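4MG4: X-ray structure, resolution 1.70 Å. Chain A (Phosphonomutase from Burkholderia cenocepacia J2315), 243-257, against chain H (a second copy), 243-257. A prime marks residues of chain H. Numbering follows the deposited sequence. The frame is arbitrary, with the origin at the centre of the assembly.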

ATOM      1  N   PRO A 243      -0.434  13.226  -4.565  1.00 17.04           N
ATOM      2  CA  PRO A 243      -0.281  11.753  -4.699  1.00 17.23           C
ATOM      3  C   PRO A 243       0.811  11.327  -5.662  1.00 18.10           C
ATOM      4  O   PRO A 243       0.888  10.141  -6.017  1.00 17.09           O
ATOM      5  N   TYR A 244       1.691  12.226  -6.089  1.00 18.02           N
ATOM      6  CA  TYR A 244       2.796  11.858  -6.985  1.00 20.23           C
ATOM      7  C   TYR A 244       3.649  10.642  -6.566  1.00 19.32           C
ATOM      8  O   TYR A 244       3.871   9.748  -7.412  1.00 19.12           O
ATOM      9  N   PRO A 245       4.081  10.544  -5.281  1.00 17.64           N
ATOM     10  CA  PRO A 245       4.860   9.398  -4.900  1.00 18.03           C
ATOM     11  C   PRO A 245       4.105   8.065  -5.142  1.00 17.02           C
ATOM     12  O   PRO A 245       4.653   7.113  -5.746  1.00 18.82           O
ATOM     13  N   TYR A 246       2.864   8.021  -4.661  1.00 17.10           N
ATOM     14  CA  TYR A 246       2.053   6.807  -4.832  1.00 15.97           C
ATOM     15  C   TYR A 246       1.884   6.447  -6.303  1.00 17.66           C
ATOM     16  O   TYR A 246       2.059   5.251  -6.690  1.00 17.71           O
ATOM     17  N   LEU A 247       1.564   7.459  -7.113  1.00 18.11           N
ATOM     18  CA  LEU A 247       1.380   7.279  -8.556  1.00 20.78           C
ATOM     19  C   LEU A 247       2.613   6.834  -9.279  1.00 20.92           C
ATOM     20  O   LEU A 247       2.505   5.983 -10.207  1.00 21.48           O
ATOM     21  N   GLN A 248       3.781   7.324  -8.877  1.00 21.20           N
ATOM     22  CA  GLN A 248       5.029   6.810  -9.466  1.00 22.45           C
ATOM     23  C   GLN A 248       5.286   5.344  -9.106  1.00 21.43           C
ATOM     24  O   GLN A 248       5.699   4.527  -9.980  1.00 20.06           O
ATOM     25  N   ALA A 249       5.105   5.003  -7.839  1.00 19.40           N
ATOM     26  CA  ALA A 249       5.249   3.601  -7.372  1.00 18.58           C
ATOM     27  C   ALA A 249       4.304   2.679  -8.179  1.00 19.47           C
ATOM     28  O   ALA A 249       4.713   1.572  -8.613  1.00 20.17           O
ATOM     29  N   MET A 250       3.090   3.135  -8.434  1.00 19.55           N
ATOM     30  CA  MET A 250       2.117   2.335  -9.118  1.00 21.03           C
ATOM     31  C   MET A 250       2.433   2.273 -10.623  1.00 22.51           C
ATOM     32  O   MET A 250       2.083   1.284 -11.281  1.00 23.16           O
ATOM     33  N   LYS A 251       3.049   3.315 -11.187  1.00 21.97           N
ATOM     34  CA  LYS A 251       3.489   3.250 -12.589  1.00 25.36           C
ATOM     35  C   LYS A 251       4.501   2.132 -12.793  1.00 24.31           C
ATOM     36  O   LYS A 251       4.413   1.325 -13.789  1.00 25.26           O
ATOM     37  N   THR A 252       5.425   2.017 -11.852  1.00 22.80           N
ATOM     38  CA  THR A 252       6.446   0.992 -11.895  1.00 22.85           C
ATOM     39  C   THR A 252       5.809  -0.404 -11.851  1.00 23.08           C
ATOM     40  O   THR A 252       6.223  -1.313 -12.601  1.00 21.31           O
ATOM     41  N   LEU A 253       4.806  -0.544 -10.980  1.00 22.32           N
ATOM     42  CA  LEU A 253       4.048  -1.780 -10.865  1.00 21.84           C
ATOM     43  C   LEU A 253       3.321  -2.104 -12.181  1.00 21.96           C
ATOM     44  O   LEU A 253       3.479  -3.230 -12.714  1.00 22.40           O
ATOM     45  N   ALA A 254       2.549  -1.164 -12.707  1.00 21.67           N
ATOM     46  CA  ALA A 254       1.831  -1.414 -13.968  1.00 24.56           C
ATOM     47  C   ALA A 254       2.790  -1.770 -15.120  1.00 24.97           C
ATOM     48  O   ALA A 254       2.485  -2.645 -15.960  1.00 25.90           O
ATOM     49  N   ALA A 255       3.949  -1.126 -15.172  1.00 24.96           N
ATOM     50  CA  ALA A 255       4.896  -1.408 -16.259  1.00 26.34           C
ATOM     51  C   ALA A 255       5.499  -2.826 -16.146  1.00 28.32           C
ATOM     52  O   ALA A 255       5.674  -3.519 -17.174  1.00 27.15           O
ATOM     53  N   LEU A 256       5.824  -3.269 -14.922  1.00 26.44           N
ATOM     54  CA  LEU A 256       6.223  -4.669 -14.712  1.00 27.96           C
ATOM     55  C   LEU A 256       5.208  -5.662 -15.274  1.00 27.47           C
ATOM     56  O   LEU A 256       5.608  -6.650 -15.917  1.00 26.27           O
ATOM     57  N   VAL A 257       3.922  -5.393 -15.062  1.00 27.34           N
ATOM     58  CA  VAL A 257       2.832  -6.285 -15.492  1.00 29.13           C
ATOM     59  C   VAL A 257       2.767  -6.349 -17.022  1.00 33.31           C
ATOM     60  O   VAL A 257       2.571  -7.430 -17.611  1.00 31.34           O
TER
ATOM     61  N   PRO H 243       8.059 -11.265  -3.823  1.00 20.95           N
ATOM     62  CA  PRO H 243       7.860  -9.827  -3.536  1.00 21.10           C
ATOM     63  C   PRO H 243       8.500  -8.867  -4.508  1.00 21.27           C
ATOM     64  O   PRO H 243       8.565  -7.635  -4.244  1.00 19.10           O
ATOM     65  N   TYR H 244       8.994  -9.368  -5.631  1.00 20.77           N
ATOM     66  CA  TYR H 244       9.645  -8.502  -6.564  1.00 21.26           C
ATOM     67  C   TYR H 244       8.816  -7.288  -7.002  1.00 20.53           C
ATOM     68  O   TYR H 244       9.375  -6.180  -7.054  1.00 22.26           O
ATOM     69  N   PRO H 245       7.517  -7.446  -7.266  1.00 19.30           N
ATOM     70  CA  PRO H 245       6.749  -6.275  -7.700  1.00 19.67           C
ATOM     71  C   PRO H 245       6.707  -5.164  -6.618  1.00 19.42           C
ATOM     72  O   PRO H 245       6.924  -3.999  -6.933  1.00 19.16           O
ATOM     73  N   TYR H 246       6.464  -5.571  -5.380  1.00 18.74           N
ATOM     74  CA  TYR H 246       6.438  -4.630  -4.226  1.00 18.44           C
ATOM     75  C   TYR H 246       7.783  -3.961  -4.087  1.00 19.05           C
ATOM     76  O   TYR H 246       7.861  -2.713  -3.876  1.00 18.64           O
ATOM     77  N   LEU H 247       8.873  -4.750  -4.198  1.00 19.47           N
ATOM     78  CA  LEU H 247      10.213  -4.214  -4.016  1.00 21.39           C
ATOM     79  C   LEU H 247      10.559  -3.202  -5.097  1.00 20.90           C
ATOM     80  O   LEU H 247      11.249  -2.219  -4.811  1.00 21.09           O
ATOM     81  N   GLN H 248      10.100  -3.442  -6.319  1.00 20.97           N
ATOM     82  CA  GLN H 248      10.337  -2.500  -7.416  1.00 22.61           C
ATOM     83  C   GLN H 248       9.582  -1.186  -7.211  1.00 21.76           C
ATOM     84  O   GLN H 248      10.123  -0.088  -7.416  1.00 23.38           O
ATOM     85  N   ALA H 249       8.361  -1.291  -6.731  1.00 20.26           N
ATOM     86  CA  ALA H 249       7.541  -0.102  -6.441  1.00 20.04           C
ATOM     87  C   ALA H 249       8.201   0.692  -5.331  1.00 19.97           C
ATOM     88  O   ALA H 249       8.293   1.943  -5.429  1.00 19.29           O
ATOM     89  N   MET H 250       8.726   0.018  -4.295  1.00 19.07           N
ATOM     90  CA  MET H 250       9.405   0.736  -3.217  1.00 19.79           C
ATOM     91  C   MET H 250      10.756   1.327  -3.649  1.00 20.87           C
ATOM     92  O   MET H 250      11.184   2.323  -3.125  1.00 21.74           O
ATOM     93  N   LYS H 251      11.428   0.687  -4.599  1.00 21.34           N
ATOM     94  CA  LYS H 251      12.640   1.259  -5.193  1.00 23.38           C
ATOM     95  C   LYS H 251      12.378   2.592  -5.847  1.00 22.27           C
ATOM     96  O   LYS H 251      13.138   3.540  -5.661  1.00 23.07           O
ATOM     97  N   THR H 252      11.264   2.668  -6.568  1.00 20.95           N
ATOM     98  CA  THR H 252      10.896   3.917  -7.234  1.00 21.25           C
ATOM     99  C   THR H 252      10.602   4.994  -6.208  1.00 20.82           C
ATOM    100  O   THR H 252      10.951   6.160  -6.371  1.00 21.02           O
ATOM    101  N   LEU H 253       9.887   4.594  -5.166  1.00 20.03           N
ATOM    102  CA  LEU H 253       9.531   5.549  -4.090  1.00 19.66           C
ATOM    103  C   LEU H 253      10.799   6.104  -3.408  1.00 20.68           C
ATOM    104  O   LEU H 253      10.987   7.324  -3.223  1.00 20.85           O
ATOM    105  N   ALA H 254      11.743   5.225  -3.094  1.00 21.31           N
ATOM    106  CA  ALA H 254      12.964   5.651  -2.456  1.00 22.77           C
ATOM    107  C   ALA H 254      13.720   6.619  -3.370  1.00 23.94           C
ATOM    108  O   ALA H 254      14.241   7.632  -2.903  1.00 25.34           O
ATOM    109  N   ALA H 255      13.774   6.279  -4.655  1.00 24.08           N
ATOM    110  CA  ALA H 255      14.544   7.099  -5.615  1.00 26.08           C
ATOM    111  C   ALA H 255      13.952   8.510  -5.710  1.00 27.14           C
ATOM    112  O   ALA H 255      14.692   9.496  -5.884  1.00 26.63           O
ATOM    113  N   LEU H 256      12.625   8.605  -5.627  1.00 26.72           N
ATOM    114  CA  LEU H 256      11.918   9.875  -5.743  1.00 28.82           C
ATOM    115  C   LEU H 256      12.284  10.788  -4.624  1.00 26.83           C
ATOM    116  O   LEU H 256      12.503  12.009  -4.790  1.00 27.25           O
ATOM    117  N   VAL H 257      12.305  10.195  -3.437  1.00 25.39           N
ATOM    118  CA  VAL H 257      12.624  10.941  -2.234  1.00 25.14           C
ATOM    119  C   VAL H 257      14.077  11.445  -2.351  1.00 27.12           C
ATOM    120  O   VAL H 257      14.345  12.599  -2.093  1.00 25.35           O
TER

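Each stretch is a single helix from Tyr244 to Val257 with Pro243 at its N-cap, and the two axes approach to 7.9 Å with 141° between their N-to-C directions. The pairing is therefore roughly antiparallel, and the register centres on Ala249 and Ala249′, whose CA atoms lie 4.5 Å apart. Together the stretches bury 617 Å².

Along chain A, Pro243 is out of reach. Tyr244 leaves its backbone sideways, but a t rotamer (chi1 177°, chi2 81°) brings its ring nearer, and CE2 lies 3.2 Å from CD2 of Leu256′, a tight apolar contact oblique to the ring. Pro245, C-gamma exo, also points sideways; its CB meets CD1 of Leu253′ at 3.8 Å, and its CA lies 3.8 Å from CD1 of Leu256′. Tyr246 and Leu247 point away and touch nothing across the interface.

Gln248 points toward the partner, and its CB is 3.6 Å from CD1 of Leu256′. Its m, m conformation (chi1 -67°, chi2 -64°) places the amide near its own helix, where Lys251 NZ donates to Gln248 OE1 at 2.7 Å; OE1 thus has a partner within the chain, while the base of the side chain packs across. The small side chain of Ala249 fits the close approach at the centre: its CB is 4.2 Å from CB of Ala249′, and its backbone O is 3.6 Å from that same CB of Ala249′. Met250 directs its CA-to-CB bond away, and although its end comes nearer, its CE stays 4.7 Å from CB of Ala249′. Lys251 does not reach across.

Thr252 points toward chain H with chi1 at -71° (m), and Thr252′ adopts the same rotamer at -68°. Their OG1 atoms lie 2.7 Å apart in the one hydrogen bond between the stretches, in which either hydroxyl could be the donor. The methyl packs as well: CG2 of Thr252 is 3.7 Å from the backbone O of Gln248′ and 3.9 Å from CB of Gln248′.

Leu253 (t, p) starts sideways, yet its end turns inward, so that CD1 sits 3.7 Å from CB of Pro245′, repeating the earlier proline contact with the chains exchanged. Ala254 and Ala255 are out of reach. Leu256 (chi1 -82°, chi2 173°) points toward the partner and has the largest covered area on chain A, 68 Å². CD1 lies 3.7 Å from CB of Gln248′, and CD2 lies 3.6 Å from CE2 of Tyr244′, at the edge of that ring, with CD1 of Leu256 also 4.1 Å from CE2 of Tyr244′. Val257 makes no contact.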

ATOM      1  CB  PRO A 243      -1.635  11.326  -5.241  1.00 17.27           C
ATOM      2  CG  PRO A 243      -2.085  12.472  -6.033  1.00 17.97           C
ATOM      3  CD  PRO A 243      -1.577  13.735  -5.329  1.00 18.17           C
ATOM      4  CB  TYR A 244       3.683  13.088  -7.187  1.00 22.60           C
ATOM      5  CG  TYR A 244       4.909  12.847  -8.046  1.00 25.72           C
ATOM      6  CD1 TYR A 244       4.797  12.838  -9.415  1.00 28.84           C
ATOM      7  CD2 TYR A 244       6.154  12.724  -7.486  1.00 27.11           C
ATOM      8  CE1 TYR A 244       5.899  12.647 -10.226  1.00 30.85           C
ATOM      9  CE2 TYR A 244       7.274  12.538  -8.291  1.00 31.11           C
ATOM     10  CZ  TYR A 244       7.133  12.508  -9.654  1.00 31.82           C
ATOM     11  OH  TYR A 244       8.254  12.359 -10.456  1.00 37.30           O
ATOM     12  CB  PRO A 245       5.152   9.633  -3.419  1.00 18.58           C
ATOM     13  CG  PRO A 245       5.128  11.135  -3.269  1.00 18.45           C
ATOM     14  CD  PRO A 245       4.039  11.568  -4.192  1.00 17.84           C
ATOM     15  CB  TYR A 246       0.692   7.019  -4.189  1.00 16.31           C
ATOM     16  CG  TYR A 246      -0.267   5.855  -4.356  1.00 16.08           C
ATOM     17  CD1 TYR A 246      -0.206   4.741  -3.523  1.00 17.63           C
ATOM     18  CD2 TYR A 246      -1.244   5.886  -5.347  1.00 17.02           C
ATOM     19  CE1 TYR A 246      -1.079   3.670  -3.689  1.00 17.01           C
ATOM     20  CE2 TYR A 246      -2.094   4.814  -5.530  1.00 17.92           C
ATOM     21  CZ  TYR A 246      -2.022   3.714  -4.674  1.00 17.36           C
ATOM     22  OH  TYR A 246      -2.928   2.646  -4.830  1.00 18.18           O
ATOM     23  CB  LEU A 247       0.795   8.529  -9.202  1.00 21.79           C
ATOM     24  CG  LEU A 247      -0.605   8.871  -8.698  1.00 23.77           C
ATOM     25  CD1 LEU A 247      -1.059  10.195  -9.282  1.00 24.64           C
ATOM     26  CD2 LEU A 247      -1.609   7.759  -9.006  1.00 26.38           C
ATOM     27  CB  GLN A 248       6.215   7.679  -9.038  1.00 24.08           C
ATOM     28  CG  GLN A 248       6.107   9.077  -9.631  1.00 26.15           C
ATOM     29  CD  GLN A 248       6.175   9.040 -11.137  1.00 27.73           C
ATOM     30  OE1 GLN A 248       5.220   9.389 -11.829  1.00 32.32           O
ATOM     31  NE2 GLN A 248       7.284   8.555 -11.653  1.00 31.53           N
ATOM     32  CB  ALA A 249       4.977   3.498  -5.881  1.00 18.67           C
ATOM     33  CB  MET A 250       0.683   2.844  -8.900  1.00 21.11           C
ATOM     34  CG  MET A 250       0.142   2.728  -7.476  1.00 21.21           C
ATOM     35  SD  MET A 250       0.185   0.989  -6.953  1.00 22.65           S
ATOM     36  CE  MET A 250       1.599   0.886  -5.904  1.00 22.52           C
ATOM     37  CB  LYS A 251       4.011   4.611 -13.085  1.00 27.66           C
ATOM     38  CG  LYS A 251       2.881   5.458 -13.690  1.00 31.31           C
ATOM     39  CD  LYS A 251       3.136   6.969 -13.787  1.00 33.53           C
ATOM     40  CE  LYS A 251       4.466   7.306 -14.402  1.00 36.04           C
ATOM     41  NZ  LYS A 251       4.615   8.806 -14.427  1.00 39.66           N
ATOM     42  CB  THR A 252       7.423   1.163 -10.740  1.00 22.22           C
ATOM     43  OG1 THR A 252       8.225   2.323 -10.999  1.00 22.65           O
ATOM     44  CG2 THR A 252       8.316  -0.035 -10.604  1.00 22.33           C
ATOM     45  CB  LEU A 253       3.068  -1.739  -9.685  1.00 20.98           C
ATOM     46  CG  LEU A 253       2.171  -2.977  -9.518  1.00 21.51           C
ATOM     47  CD1 LEU A 253       2.977  -4.248  -9.275  1.00 21.61           C
ATOM     48  CD2 LEU A 253       1.218  -2.716  -8.366  1.00 20.69           C
ATOM     49  CB  ALA A 254       0.983  -0.230 -14.342  1.00 24.45           C
ATOM     50  CB  ALA A 255       5.992  -0.366 -16.291  1.00 26.83           C
ATOM     51  CB  LEU A 256       6.428  -4.987 -13.245  1.00 31.51           C
ATOM     52  CG  LEU A 256       7.744  -4.627 -12.605  1.00 32.58           C
ATOM     53  CD1 LEU A 256       7.655  -4.865 -11.104  1.00 33.28           C
ATOM     54  CD2 LEU A 256       8.892  -5.423 -13.204  1.00 35.42           C
ATOM     55  CB  VAL A 257       1.456  -5.846 -14.940  1.00 29.65           C
ATOM     56  CG1 VAL A 257       0.329  -6.745 -15.467  1.00 29.80           C
ATOM     57  CG2 VAL A 257       1.455  -5.871 -13.420  1.00 29.68           C
TER
ATOM     58  CB  PRO H 243       8.479  -9.680  -2.170  1.00 21.90           C
ATOM     59  CG  PRO H 243       9.584 -10.661  -2.160  1.00 21.77           C
ATOM     60  CD  PRO H 243       9.034 -11.865  -2.892  1.00 21.82           C
ATOM     61  CB  TYR H 244      10.092  -9.345  -7.793  1.00 23.35           C
ATOM     62  CG  TYR H 244      10.808  -8.568  -8.843  1.00 24.60           C
ATOM     63  CD1 TYR H 244      12.152  -8.290  -8.702  1.00 26.21           C
ATOM     64  CD2 TYR H 244      10.154  -8.131  -9.981  1.00 25.93           C
ATOM     65  CE1 TYR H 244      12.832  -7.580  -9.660  1.00 30.27           C
ATOM     66  CE2 TYR H 244      10.843  -7.407 -10.963  1.00 28.53           C
ATOM     67  CZ  TYR H 244      12.171  -7.159 -10.794  1.00 29.75           C
ATOM     68  OH  TYR H 244      12.886  -6.460 -11.738  1.00 36.55           O
ATOM     69  CB  PRO H 245       5.347  -6.831  -7.960  1.00 19.67           C
ATOM     70  CG  PRO H 245       5.610  -8.268  -8.317  1.00 19.77           C
ATOM     71  CD  PRO H 245       6.726  -8.687  -7.426  1.00 19.01           C
ATOM     72  CB  TYR H 246       6.097  -5.418  -2.936  1.00 17.59           C
ATOM     73  CG  TYR H 246       6.172  -4.593  -1.665  1.00 17.15           C
ATOM     74  CD1 TYR H 246       5.141  -3.738  -1.342  1.00 17.74           C
ATOM     75  CD2 TYR H 246       7.269  -4.643  -0.825  1.00 17.86           C
ATOM     76  CE1 TYR H 246       5.192  -2.957  -0.199  1.00 18.38           C
ATOM     77  CE2 TYR H 246       7.351  -3.815   0.298  1.00 19.16           C
ATOM     78  CZ  TYR H 246       6.304  -3.008   0.601  1.00 18.44           C
ATOM     79  OH  TYR H 246       6.369  -2.197   1.751  1.00 21.42           O
ATOM     80  CB  LEU H 247      11.260  -5.337  -3.980  1.00 22.76           C
ATOM     81  CG  LEU H 247      11.138  -6.153  -2.685  1.00 23.40           C
ATOM     82  CD1 LEU H 247      11.988  -7.413  -2.793  1.00 23.84           C
ATOM     83  CD2 LEU H 247      11.426  -5.351  -1.437  1.00 24.53           C
ATOM     84  CB  GLN H 248       9.973  -3.103  -8.769  1.00 24.77           C
ATOM     85  CG  GLN H 248      10.957  -4.193  -9.189  1.00 26.56           C
ATOM     86  CD  GLN H 248      12.411  -3.738  -9.181  1.00 29.30           C
ATOM     87  OE1 GLN H 248      13.212  -4.188  -8.376  1.00 31.81           O
ATOM     88  NE2 GLN H 248      12.745  -2.794 -10.041  1.00 32.49           N
ATOM     89  CB  ALA H 249       6.114  -0.504  -6.083  1.00 19.88           C
ATOM     90  CB  MET H 250       9.578  -0.125  -1.985  1.00 19.23           C
ATOM     91  CG  MET H 250       8.259  -0.579  -1.385  1.00 19.55           C
ATOM     92  SD  MET H 250       7.237   0.827  -0.826  1.00 20.09           S
ATOM     93  CE  MET H 250       6.119   1.057  -2.115  1.00 20.28           C
ATOM     94  CB  LYS H 251      13.196   0.308  -6.262  1.00 26.42           C
ATOM     95  CG  LYS H 251      14.186  -0.661  -5.694  1.00 30.25           C
ATOM     96  CD  LYS H 251      14.709  -1.535  -6.824  1.00 33.38           C
ATOM     97  CE  LYS H 251      15.528  -2.684  -6.292  1.00 37.06           C
ATOM     98  NZ  LYS H 251      15.860  -3.577  -7.430  1.00 39.71           N
ATOM     99  CB  THR H 252       9.691   3.633  -8.107  1.00 20.89           C
ATOM    100  OG1 THR H 252      10.131   2.779  -9.178  1.00 21.68           O
ATOM    101  CG2 THR H 252       9.064   4.864  -8.710  1.00 21.31           C
ATOM    102  CB  LEU H 253       8.618   4.865  -3.080  1.00 19.14           C
ATOM    103  CG  LEU H 253       8.268   5.667  -1.868  1.00 18.99           C
ATOM    104  CD1 LEU H 253       7.506   6.928  -2.267  1.00 19.33           C
ATOM    105  CD2 LEU H 253       7.423   4.827  -0.941  1.00 18.51           C
ATOM    106  CB  ALA H 254      13.862   4.461  -2.171  1.00 23.34           C
ATOM    107  CB  ALA H 255      14.583   6.437  -6.968  1.00 26.65           C
ATOM    108  CB  LEU H 256      10.433   9.649  -5.625  1.00 31.69           C
ATOM    109  CG  LEU H 256       9.703   9.497  -6.902  1.00 35.83           C
ATOM    110  CD1 LEU H 256       8.267   9.135  -6.533  1.00 34.70           C
ATOM    111  CD2 LEU H 256       9.852  10.775  -7.696  1.00 39.02           C
ATOM    112  CB  VAL H 257      12.437  10.080  -0.964  1.00 25.23           C
ATOM    113  CG1 VAL H 257      12.848  10.877   0.273  1.00 25.57           C
ATOM    114  CG2 VAL H 257      10.998   9.683  -0.815  1.00 24.68           C
TER